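MccB protein (Escherichia coli, PDB 6OM4) adenylates the C-terminal asparagine of the N-formylated heptapeptide MccA, using ATP to build the phosphoramidate-linked nucleotide antibiotic microcin C7. Local coordinates at residues A244-L249 against P316-K321. Numbering follows the deposited sequence.
Sequences AVFGPL and PLSLNK
Leu249 and Ser318 join backbones where strand 243-250, in the mixed sheet of the ThiF (E1-like) adenylating fold, meets the two overlapping turns, type I from Pro316 to Leu319 and type II from Ser318 to Lys321, that lead into strand 321-326. Leu249 N donates to Ser318 O (3.0 Å) in a nearly straight bond, 172° at the hydrogen. That donor stands above the carbonyl plane, and Lys321 N reaches the same oxygen from the opposite face, closing the type II turn. One acceptor thus serves both the turn and the strand. A water extends the link, donating to Leu249 O and accepting from Asn320 N.

Gly247, whose backbone angles by themselves call for glycine, lets the backbones approach closely: it has no CB, and Ser318 CB and Lys321 O fill the position one would take. Next to it, Pro248 CA makes a CA-H...O contact with Lys321 O (3.2 Å). Ser318 CB rests 3.5 Å from Gly247 CA, while its hydroxyl is hydrogen-bonded to Asp305 of helix 292-311, which also holds Leu317 N. The ring of Phe246 receives Leu317 CB at its edge, 4.1 Å from Phe246 CE2. With CG anti to the backbone N (chi1 167°), Leu249 runs alongside Leu319, Leu249 CG lying 3.5 Å from Leu319 CD1. Leu249 CD2 presses tightly against Pro316 CB at 3.5 Å.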
ATOM      1  N   ALA A 244      -7.266 -12.678   0.525  1.00 11.91           N
ATOM      2  CA  ALA A 244      -6.675 -11.417   0.997  1.00 12.38           C
ATOM      3  C   ALA A 244      -7.459 -10.261   0.367  1.00 13.32           C
ATOM      4  O   ALA A 244      -7.739 -10.331  -0.821  1.00 14.11           O
ATOM      5  CB  ALA A 244      -5.230 -11.366   0.587  1.00 12.61           C
ATOM      6  N   VAL A 245      -7.840  -9.269   1.163  1.00 13.65           N
ATOM      7  CA  VAL A 245      -8.613  -8.116   0.656  1.00 15.41           C
ATOM      8  C   VAL A 245      -7.907  -6.809   1.011  1.00 15.40           C
ATOM      9  O   VAL A 245      -7.496  -6.603   2.147  1.00 16.07           O
ATOM     10  CB  VAL A 245     -10.058  -8.122   1.180  1.00 16.53           C
ATOM     11  CG1 VAL A 245     -10.814  -6.857   0.729  1.00 18.29           C
ATOM     12  CG2 VAL A 245     -10.785  -9.377   0.733  1.00 17.79           C
ATOM     13  N   PHE A 246      -7.833  -5.874   0.044  1.00 14.43           N
ATOM     14  CA  PHE A 246      -7.421  -4.522   0.429  1.00 15.30           C
ATOM     15  C   PHE A 246      -8.220  -3.568  -0.422  1.00 14.50           C
ATOM     16  O   PHE A 246      -8.642  -3.918  -1.508  1.00 16.19           O
ATOM     17  CB  PHE A 246      -5.911  -4.253   0.289  1.00 16.18           C
ATOM     18  CG  PHE A 246      -5.359  -4.172  -1.113  1.00 18.00           C
ATOM     19  CD1 PHE A 246      -5.284  -5.292  -1.922  1.00 16.65           C
ATOM     20  CD2 PHE A 246      -4.897  -2.974  -1.642  1.00 17.97           C
ATOM     21  CE1 PHE A 246      -4.734  -5.229  -3.196  1.00 17.34           C
ATOM     22  CE2 PHE A 246      -4.398  -2.899  -2.931  1.00 18.36           C
ATOM     23  CZ  PHE A 246      -4.313  -4.025  -3.713  1.00 18.43           C
ATOM     24  N   GLY A 247      -8.402  -2.385   0.135  1.00 15.52           N
ATOM     25  CA  GLY A 247      -9.338  -1.439  -0.399  1.00 16.51           C
ATOM     26  C   GLY A 247     -10.726  -1.579   0.208  1.00 16.58           C
ATOM     27  O   GLY A 247     -11.068  -2.533   0.935  1.00 17.63           O
ATOM     28  N   PRO A 248     -11.586  -0.569   0.022  1.00 16.70           N
ATOM     29  CA  PRO A 248     -11.257   0.607  -0.778  1.00 15.19           C
ATOM     30  C   PRO A 248     -10.354   1.613  -0.044  1.00 14.78           C
ATOM     31  O   PRO A 248     -10.244   1.594   1.183  1.00 13.92           O
ATOM     32  CB  PRO A 248     -12.654   1.184  -0.989  1.00 16.43           C
ATOM     33  CG  PRO A 248     -13.334   0.922   0.329  1.00 16.24           C
ATOM     34  CD  PRO A 248     -12.894  -0.475   0.678  1.00 16.61           C
ATOM     35  N   LEU A 249      -9.689   2.451  -0.841  1.00 13.52           N
ATOM     36  CA  LEU A 249      -9.006   3.639  -0.358  1.00 15.43           C
ATOM     37  C   LEU A 249      -9.965   4.808  -0.615  1.00 15.38           C
ATOM     38  O   LEU A 249     -10.192   5.155  -1.761  1.00 16.11           O
ATOM     39  CB  LEU A 249      -7.658   3.786  -1.074  1.00 16.79           C
ATOM     40  CG  LEU A 249      -6.899   5.103  -0.972  1.00 22.26           C
ATOM     41  CD1 LEU A 249      -7.073   5.827   0.327  1.00 24.79           C
ATOM     42  CD2 LEU A 249      -5.414   4.922  -1.265  1.00 21.65           C
ATOM     43  N   PRO A 316      -2.430   4.793  -6.098  1.00 18.11           N
ATOM     44  CA  PRO A 316      -2.819   3.609  -5.312  1.00 17.19           C
ATOM     45  C   PRO A 316      -3.732   2.680  -6.127  1.00 16.51           C
ATOM     46  O   PRO A 316      -4.625   3.133  -6.829  1.00 19.44           O
ATOM     47  CB  PRO A 316      -3.536   4.192  -4.096  1.00 18.25           C
ATOM     48  CG  PRO A 316      -3.132   5.631  -4.029  1.00 18.22           C
ATOM     49  CD  PRO A 316      -2.822   6.055  -5.447  1.00 17.94           C
ATOM     50  N   LEU A 317      -3.559   1.365  -5.965  1.00 15.17           N
ATOM     51  CA  LEU A 317      -4.367   0.398  -6.693  1.00 16.04           C
ATOM     52  C   LEU A 317      -5.835   0.419  -6.242  1.00 15.73           C
ATOM     53  O   LEU A 317      -6.725   0.131  -7.085  1.00 16.88           O
ATOM     54  CB  LEU A 317      -3.779  -0.989  -6.466  1.00 18.31           C
ATOM     55  CG  LEU A 317      -2.886  -1.581  -7.550  1.00 23.53           C
ATOM     56  CD1 LEU A 317      -2.162  -0.559  -8.397  1.00 23.26           C
ATOM     57  CD2 LEU A 317      -1.935  -2.613  -6.965  1.00 21.27           C
ATOM     58  N   SER A 318      -6.104   0.725  -4.953  1.00 15.80           N
ATOM     59  CA  SER A 318      -7.428   0.497  -4.386  1.00 16.53           C
ATOM     60  C   SER A 318      -8.321   1.734  -4.412  1.00 14.77           C
ATOM     61  O   SER A 318      -9.361   1.727  -3.782  1.00 16.56           O
ATOM     62  CB  SER A 318      -7.358  -0.131  -3.021  1.00 17.20           C
ATOM     63  OG  SER A 318      -6.814   0.754  -2.057  1.00 17.04           O
ATOM     64  N   LEU A 319      -7.937   2.798  -5.133  1.00 15.13           N
ATOM     65  CA  LEU A 319      -8.927   3.867  -5.390  1.00 16.98           C
ATOM     66  C   LEU A 319     -10.149   3.231  -6.078  1.00 16.08           C
ATOM     67  O   LEU A 319     -10.007   2.602  -7.152  1.00 16.82           O
ATOM     68  CB  LEU A 319      -8.314   4.914  -6.328  1.00 18.88           C
ATOM     69  CG  LEU A 319      -7.619   6.152  -5.773  1.00 24.40           C
ATOM     70  CD1 LEU A 319      -7.176   6.080  -4.345  1.00 25.01           C
ATOM     71  CD2 LEU A 319      -6.480   6.563  -6.677  1.00 25.05           C
ATOM     72  N   ASN A 320     -11.342   3.410  -5.508  1.00 16.27           N
ATOM     73  CA  ASN A 320     -12.605   2.999  -6.160  1.00 16.69           C
ATOM     74  C   ASN A 320     -12.704   1.475  -6.290  1.00 17.02           C
ATOM     75  O   ASN A 320     -13.483   0.985  -7.120  1.00 19.06           O
ATOM     76  CB  ASN A 320     -12.753   3.633  -7.555  1.00 17.37           C
ATOM     77  CG  ASN A 320     -12.794   5.139  -7.493  1.00 17.19           C
ATOM     78  OD1 ASN A 320     -13.672   5.677  -6.817  1.00 15.90           O
ATOM     79  ND2 ASN A 320     -11.857   5.804  -8.176  1.00 18.08           N
ATOM     80  N   LYS A 321     -11.962   0.701  -5.475  1.00 14.93           N
ATOM     81  CA  LYS A 321     -11.887  -0.753  -5.678  1.00 16.24           C
ATOM     82  C   LYS A 321     -11.683  -1.464  -4.331  1.00 15.57           C
ATOM     83  O   LYS A 321     -10.937  -1.015  -3.511  1.00 16.36           O
ATOM     84  CB  LYS A 321     -10.754  -1.127  -6.645  1.00 17.40           C
ATOM     85  CG  LYS A 321     -10.989  -0.677  -8.086  1.00 20.11           C
ATOM     86  CD  LYS A 321      -9.928  -1.093  -9.048  1.00 23.12           C
ATOM     87  CE  LYS A 321     -10.064  -0.317 -10.342  1.00 27.68           C
ATOM     88  NZ  LYS A 321      -9.296  -0.980 -11.410  1.00 32.95           N
TER
HETATM   89  O   HOH W   1     -12.597   3.995  -3.045  1.00 15.47           O